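Local atomic coordinates of putative cytochrome P450 120 (Synechocystis sp., PDB entry 2VE3), a protein that binds heme and retinoic acid and probably acts as a cytochrome P450 monooxygenase. Residues A262-C267 against P430-N435; C267-Q272 against L312-P317. All coordinates share one frame; numbering follows the deposited sequence.

In the fold
Both contacts use the long helix 241-272, the I-helix of the P450 fold; their segments on it share Cys267, and the contact centres lie about 7 Å apart. Along the chain, contact 2 is nested within contact 1: helix 241-272 is met first by the end of helix 302-314, and far later by strand 430-432, half of a two-stranded antiparallel sheet with 424-426. Ile315 joins them, its CG2 lying 3.2 Å from Ser265 OG and 3.5 Å from Pro430 CB. Helix 302-314, the following loop and the late hairpin are thus packed together against one helix, close to the heme, whose pocket includes Leu312 and Pro317 of contact 2.

Contact 1. Residues A262-C267 against P430-N435; sequences ALSSFC and PRPKDN
Ser264, on the I-helix of the P450 fold, faces Pro430 and Pro432 of the late β-hairpin formed by strands 424-426 and 430-432. Direct touch is sparse: Ser264 OG stops 4.2 Å from Pro430 O, and Ser264 CB lies 4.4 Å from Pro432 CD at the corner of the proline ring. What joins the segments is a water that donates to Ser264 OG at 2.9 Å, to Ser265 OG at 2.8 Å and to Pro430 O at 3.2 Å. With two protons for three acceptors, one is probably shared or alternates between them. A first torsion of 50° sets Ser264 OG between its backbone N and carbonyl carbon, where it also bonds to the carbonyls of Thr260 and Ser261 one turn back. Pro430 O has a second donor in Ser261 OG, so this buried carbonyl is well satisfied, and the Pro430 side chain lies about 7 Å from the bound retinoic acid. On the side turned from the helix the character changes: Arg431 leads its guanidinium away and bonds through NH2 to Thr427 OG1, and after Pro432 the chain is exposed, Lys433 fully and Asp434 partly so. Here it bends in a type I turn from Pro432 to Asn435, closed by a 3.0 Å hydrogen bond from Asn435 N to Pro432 O.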
loop_
_atom_site.group_PDB
_atom_site.type_symbol
_atom_site.label_atom_id
_atom_site.label_comp_id
_atom_site.label_asym_id
_atom_site.label_seq_id
_atom_site.Cartn_x
_atom_site.Cartn_y
_atom_site.Cartn_z
ATOM N N ALA A 262 0.146 -6.662 -2.812
ATOM C CA ALA A 262 1.253 -6.826 -3.759
ATOM C C ALA A 262 1.614 -8.305 -3.957
ATOM O O ALA A 262 1.833 -8.742 -5.086
ATOM C CB ALA A 262 2.477 -6.007 -3.342
ATOM N N LEU A 263 1.648 -9.068 -2.861
ATOM C CA LEU A 263 2.068 -10.482 -2.928
ATOM C C LEU A 263 0.996 -11.421 -3.444
ATOM O O LEU A 263 1.348 -12.406 -4.080
ATOM C CB LEU A 263 2.592 -11.002 -1.584
ATOM C CG LEU A 263 3.675 -10.230 -0.826
ATOM C CD1 LEU A 263 4.038 -11.037 0.413
ATOM C CD2 LEU A 263 4.919 -9.911 -1.669
ATOM N N SER A 264 -0.288 -11.165 -3.142
ATOM C CA SER A 264 -1.366 -11.910 -3.807
ATOM C C SER A 264 -1.351 -11.617 -5.302
ATOM O O SER A 264 -1.548 -12.534 -6.105
ATOM C CB SER A 264 -2.766 -11.635 -3.236
ATOM O OG SER A 264 -3.038 -10.250 -3.133
ATOM N N SER A 265 -1.117 -10.352 -5.664
ATOM C CA SER A 265 -0.978 -9.964 -7.079
ATOM C C SER A 265 0.154 -10.714 -7.761
ATOM O O SER A 265 -0.038 -11.216 -8.855
ATOM C CB SER A 265 -0.780 -8.462 -7.244
ATOM O OG SER A 265 -1.898 -7.762 -6.721
ATOM N N PHE A 266 1.320 -10.781 -7.111
ATOM C CA PHE A 266 2.484 -11.519 -7.637
ATOM C C PHE A 266 2.179 -13.009 -7.780
ATOM O O PHE A 266 2.606 -13.667 -8.742
ATOM C CB PHE A 266 3.710 -11.330 -6.723
ATOM C CG PHE A 266 4.911 -12.142 -7.139
ATOM C CD1 PHE A 266 5.843 -11.621 -8.040
ATOM C CD2 PHE A 266 5.096 -13.438 -6.652
ATOM C CE1 PHE A 266 6.936 -12.372 -8.443
ATOM C CE2 PHE A 266 6.197 -14.213 -7.068
ATOM C CZ PHE A 266 7.115 -13.664 -7.961
ATOM N N CYS A 267 1.468 -13.548 -6.796
ATOM C CA CYS A 267 1.086 -14.956 -6.820
ATOM C C CYS A 267 0.037 -15.190 -7.894
ATOM O O CYS A 267 0.058 -16.212 -8.573
ATOM C CB CYS A 267 0.545 -15.408 -5.462
ATOM S SG CYS A 267 1.744 -15.434 -4.157
ATOM N N PRO A 430 -6.735 -4.310 -3.732
ATOM C CA PRO A 430 -7.056 -5.440 -4.627
ATOM C C PRO A 430 -6.800 -6.829 -4.034
ATOM O O PRO A 430 -5.730 -7.089 -3.507
ATOM C CB PRO A 430 -6.162 -5.191 -5.853
ATOM C CG PRO A 430 -5.921 -3.736 -5.858
ATOM C CD PRO A 430 -5.877 -3.312 -4.407
ATOM N N ARG A 431 -7.806 -7.705 -4.117
ATOM C CA ARG A 431 -7.687 -9.127 -3.746
ATOM C C ARG A 431 -8.553 -9.941 -4.704
ATOM O O ARG A 431 -9.580 -9.448 -5.156
ATOM C CB ARG A 431 -8.109 -9.371 -2.283
ATOM C CG ARG A 431 -9.536 -8.935 -1.934
ATOM C CD ARG A 431 -9.849 -8.907 -0.423
ATOM N NE ARG A 431 -11.144 -8.229 -0.210
ATOM C CZ ARG A 431 -12.307 -8.866 -0.032
ATOM N NH1 ARG A 431 -12.329 -10.200 0.013
ATOM N NH2 ARG A 431 -13.443 -8.176 0.119
ATOM N N PRO A 432 -8.138 -11.183 -5.038
ATOM C CA PRO A 432 -9.007 -12.049 -5.846
ATOM C C PRO A 432 -10.247 -12.502 -5.044
ATOM O O PRO A 432 -10.117 -12.884 -3.878
ATOM C CB PRO A 432 -8.102 -13.241 -6.180
ATOM C CG PRO A 432 -7.121 -13.280 -5.067
ATOM C CD PRO A 432 -6.869 -11.847 -4.689
ATOM N N LYS A 433 -11.426 -12.436 -5.658
ATOM C CA LYS A 433 -12.685 -12.747 -4.956
ATOM C C LYS A 433 -12.694 -14.105 -4.229
ATOM O O LYS A 433 -13.090 -14.175 -3.058
ATOM C CB LYS A 433 -13.904 -12.596 -5.872
ATOM C CG LYS A 433 -15.219 -12.302 -5.112
ATOM C CD LYS A 433 -16.395 -12.075 -6.042
ATOM C CE LYS A 433 -16.124 -10.929 -7.040
ATOM N NZ LYS A 433 -17.237 -10.735 -8.026
ATOM N N ASP A 434 -12.219 -15.157 -4.900
ATOM C CA ASP A 434 -12.151 -16.496 -4.305
ATOM C C ASP A 434 -10.876 -16.827 -3.545
ATOM O O ASP A 434 -10.538 -18.001 -3.389
ATOM C CB ASP A 434 -12.447 -17.596 -5.343
ATOM C CG ASP A 434 -13.933 -17.710 -5.662
ATOM O OD1 ASP A 434 -14.743 -17.024 -5.003
ATOM O OD2 ASP A 434 -14.292 -18.468 -6.586
ATOM N N ASN A 435 -10.185 -15.791 -3.062
ATOM C CA ASN A 435 -9.041 -15.914 -2.137
ATOM C C ASN A 435 -7.829 -16.731 -2.604
ATOM O O ASN A 435 -7.049 -17.207 -1.780
ATOM C CB ASN A 435 -9.480 -16.400 -0.757
ATOM C CG ASN A 435 -10.539 -15.514 -0.130
ATOM O OD1 ASN A 435 -10.279 -14.368 0.230
ATOM N ND2 ASN A 435 -11.745 -16.052 0.008
HETATM O O HOH W 1 -4.135 -8.972 -5.478
#

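Contact 2. Residues C267-Q272 against L312-P317; sequences CLLLGQ and LRLIPP. With HEM (protoporphyrin IX containing Fe), chain C.
Arg313 NH1, on the same helical turn that presents Leu314 to Leu269, is gripped by two backbone carbonyls, those of His350 and Pro359. Its NH2 forms a salt bridge with Glu310, the glutamate–arginine pair of the ExxR motif of the P450 K-helix, and one guanidinium face is covered near its rim by Leu314 CB, 4.1 Å above the plane. The contact with the I-helix itself is wholly apolar. Leu269 divides its two methyls: CD2 meets Leu314 CD2 at 3.7 Å, the two side chains crossing obliquely, while CD1 meets Ile315 CD1 tip to tip at 3.8 Å. Ile315 is the first residue to leave helical geometry, and its CG1 branch, anti to the carbonyl carbon (chi1 -52°) and extended onward (chi2 170°), carries CD1 out to the leucines. Leu268 comes to the same methyl about at right angles, CD2 to CD1 at 4.2 Å. Cutting Leu269 back to an alanine is likely to leave Leu314 CD2 and Ile315 CD1 without their closest partners across the contact, and to open a gap between the I-helix and the end of helix 302-314 with Ile315 after it. The same segment also borders the heme at both its ends: Leu312 CD2 lies 3.8 Å from the vinyl carbon CBB, and Pro317 CD 3.6 Å from the methyl carbon CMB. The contact thus wedges the end of helix 302-314 against the last turns of helix 241-272, with Leu268 also reaching Leu416 of strand 412-416.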
loop_
_atom_site.group_PDB
_atom_site.type_symbol
_atom_site.label_atom_id
_atom_site.label_comp_id
_atom_site.label_asym_id
_atom_site.label_seq_id
_atom_site.Cartn_x
_atom_site.Cartn_y
_atom_site.Cartn_z
ATOM N N CYS A 267 1.468 -13.548 -6.796
ATOM C CA CYS A 267 1.086 -14.956 -6.820
ATOM C C CYS A 267 0.037 -15.190 -7.894
ATOM O O CYS A 267 0.058 -16.212 -8.573
ATOM C CB CYS A 267 0.545 -15.408 -5.462
ATOM S SG CYS A 267 1.744 -15.434 -4.157
ATOM N N LEU A 268 -0.890 -14.252 -8.025
ATOM C CA LEU A 268 -1.854 -14.292 -9.107
ATOM C C LEU A 268 -1.146 -14.245 -10.471
ATOM O O LEU A 268 -1.285 -15.179 -11.278
ATOM C CB LEU A 268 -2.879 -13.156 -8.956
ATOM C CG LEU A 268 -3.996 -12.957 -9.991
ATOM C CD1 LEU A 268 -4.769 -14.236 -10.271
ATOM C CD2 LEU A 268 -4.946 -11.836 -9.551
ATOM N N LEU A 269 -0.366 -13.195 -10.712
ATOM C CA LEU A 269 0.244 -12.978 -12.044
ATOM C C LEU A 269 1.330 -13.965 -12.480
ATOM O O LEU A 269 1.406 -14.352 -13.650
ATOM C CB LEU A 269 0.734 -11.541 -12.188
ATOM C CG LEU A 269 -0.396 -10.517 -12.159
ATOM C CD1 LEU A 269 0.137 -9.083 -11.857
ATOM C CD2 LEU A 269 -1.138 -10.581 -13.476
ATOM N N LEU A 270 2.177 -14.366 -11.551
ATOM C CA LEU A 270 3.232 -15.320 -11.900
ATOM C C LEU A 270 2.654 -16.715 -11.849
ATOM O O LEU A 270 3.264 -17.654 -12.326
ATOM C CB LEU A 270 4.444 -15.162 -10.986
ATOM C CG LEU A 270 5.507 -14.107 -11.359
ATOM C CD1 LEU A 270 6.325 -14.517 -12.553
ATOM C CD2 LEU A 270 4.935 -12.689 -11.559
ATOM N N GLY A 271 1.451 -16.823 -11.282
ATOM C CA GLY A 271 0.623 -18.027 -11.388
ATOM C C GLY A 271 0.144 -18.268 -12.811
ATOM O O GLY A 271 0.137 -19.408 -13.284
ATOM N N GLN A 272 -0.242 -17.181 -13.483
ATOM C CA GLN A 272 -0.784 -17.205 -14.850
ATOM C C GLN A 272 0.249 -17.024 -15.981
ATOM O O GLN A 272 -0.110 -17.111 -17.157
ATOM C CB GLN A 272 -1.847 -16.106 -15.018
ATOM C CG GLN A 272 -3.038 -16.185 -14.105
ATOM C CD GLN A 272 -3.905 -14.952 -14.206
ATOM O OE1 GLN A 272 -3.467 -13.854 -13.881
ATOM N NE2 GLN A 272 -5.134 -15.120 -14.662
ATOM N N LEU A 312 3.071 -4.197 -9.737
ATOM C CA LEU A 312 2.559 -2.950 -9.127
ATOM C C LEU A 312 1.870 -2.036 -10.139
ATOM O O LEU A 312 0.990 -1.239 -9.780
ATOM C CB LEU A 312 3.696 -2.167 -8.436
ATOM C CG LEU A 312 4.435 -2.807 -7.244
ATOM C CD1 LEU A 312 5.555 -1.915 -6.745
ATOM C CD2 LEU A 312 3.505 -3.195 -6.098
ATOM N N ARG A 313 2.300 -2.130 -11.402
ATOM C CA ARG A 313 1.718 -1.338 -12.468
ATOM C C ARG A 313 0.323 -1.878 -12.760
ATOM O O ARG A 313 -0.653 -1.140 -12.712
ATOM C CB ARG A 313 2.615 -1.362 -13.727
ATOM C CG ARG A 313 2.351 -0.255 -14.749
ATOM C CD ARG A 313 1.160 -0.563 -15.683
ATOM N NE ARG A 313 1.252 -1.876 -16.342
ATOM C CZ ARG A 313 0.293 -2.422 -17.099
ATOM N NH1 ARG A 313 -0.844 -1.784 -17.322
ATOM N NH2 ARG A 313 0.472 -3.620 -17.629
ATOM N N LEU A 314 0.254 -3.167 -13.076
ATOM C CA LEU A 314 -0.995 -3.809 -13.472
ATOM C C LEU A 314 -2.019 -3.849 -12.341
ATOM O O LEU A 314 -3.190 -3.555 -12.560
ATOM C CB LEU A 314 -0.742 -5.222 -14.037
ATOM C CG LEU A 314 -1.946 -5.988 -14.617
ATOM C CD1 LEU A 314 -2.715 -5.199 -15.689
ATOM C CD2 LEU A 314 -1.542 -7.358 -15.151
ATOM N N ILE A 315 -1.590 -4.217 -11.142
ATOM C CA ILE A 315 -2.509 -4.266 -9.997
ATOM C C ILE A 315 -1.965 -3.414 -8.839
ATOM O O ILE A 315 -1.310 -3.940 -7.950
ATOM C CB ILE A 315 -2.741 -5.722 -9.507
ATOM C CG1 ILE A 315 -3.156 -6.652 -10.661
ATOM C CG2 ILE A 315 -3.806 -5.753 -8.405
ATOM C CD1 ILE A 315 -3.157 -8.118 -10.269
ATOM N N PRO A 316 -2.230 -2.101 -8.843
ATOM C CA PRO A 316 -1.609 -1.258 -7.815
ATOM C C PRO A 316 -2.282 -1.502 -6.445
ATOM O O PRO A 316 -3.522 -1.486 -6.344
ATOM C CB PRO A 316 -1.868 0.175 -8.322
ATOM C CG PRO A 316 -2.497 0.030 -9.693
ATOM C CD PRO A 316 -3.107 -1.317 -9.725
ATOM N N PRO A 317 -1.477 -1.749 -5.400
ATOM C CA PRO A 317 -2.047 -2.068 -4.064
ATOM C C PRO A 317 -2.890 -0.932 -3.490
ATOM O O PRO A 317 -3.881 -1.183 -2.785
ATOM C CB PRO A 317 -0.795 -2.279 -3.190
ATOM C CG PRO A 317 0.275 -2.644 -4.168
ATOM C CD PRO A 317 -0.002 -1.780 -5.377
HETATM C CHA HEM C . 2.328 6.794 1.471
HETATM C CHB HEM C . 1.684 3.173 -1.708
HETATM C CHC HEM C . 3.967 0.102 1.296
HETATM C CHD HEM C . 4.121 3.532 4.685
HETATM C C1A HEM C . 1.957 6.105 0.324
HETATM C C2A HEM C . 1.288 6.637 -0.850
HETATM C C3A HEM C . 1.132 5.628 -1.729
HETATM C C4A HEM C . 1.668 4.431 -1.131
HETATM C CMA HEM C . 0.475 5.680 -3.121
HETATM C CAA HEM C . 0.894 8.119 -1.057
HETATM C CBA HEM C . -0.536 8.418 -0.616
HETATM C CGA HEM C . -0.731 9.917 -0.707
HETATM O O1A HEM C . -0.647 10.450 -1.852
HETATM O O2A HEM C . -0.970 10.569 0.352
HETATM C C1B HEM C . 2.282 2.039 -1.192
HETATM C C2B HEM C . 2.458 0.765 -1.874
HETATM C C3B HEM C . 3.098 -0.083 -1.043
HETATM C C4B HEM C . 3.336 0.630 0.185
HETATM C CMB HEM C . 1.985 0.480 -3.317
HETATM C CAB HEM C . 3.512 -1.574 -1.267
HETATM C CBB HEM C . 3.923 -2.059 -2.449
HETATM C C1C HEM C . 4.262 0.759 2.468
HETATM C C2C HEM C . 5.007 0.225 3.590
HETATM C C3C HEM C . 5.055 1.173 4.536
HETATM C C4C HEM C . 4.318 2.333 4.033
HETATM C CMC HEM C . 5.659 -1.184 3.640
HETATM C CAC HEM C . 5.777 1.097 5.913
HETATM C CBC HEM C . 5.337 0.367 6.943
HETATM C C1D HEM C . 3.576 4.689 4.168
HETATM C C2D HEM C . 3.290 5.864 4.948
HETATM C C3D HEM C . 2.723 6.887 3.957
HETATM C C4D HEM C . 2.751 6.231 2.664
HETATM C CMD HEM C . 3.506 6.039 6.474
HETATM C CAD HEM C . 2.242 8.327 4.248
HETATM C CBD HEM C . 3.298 9.295 3.721
HETATM C CGD HEM C . 2.900 10.723 4.007
HETATM O O1D HEM C . 3.783 11.605 3.860
HETATM O O2D HEM C . 1.722 11.002 4.382
HETATM N NA HEM C . 2.170 4.764 0.115
HETATM N NB HEM C . 2.815 1.915 0.072
HETATM N NC HEM C . 3.844 2.044 2.770
HETATM N ND HEM C . 3.263 4.940 2.828
HETATM FE FE HEM C . 3.298 3.447 1.339
#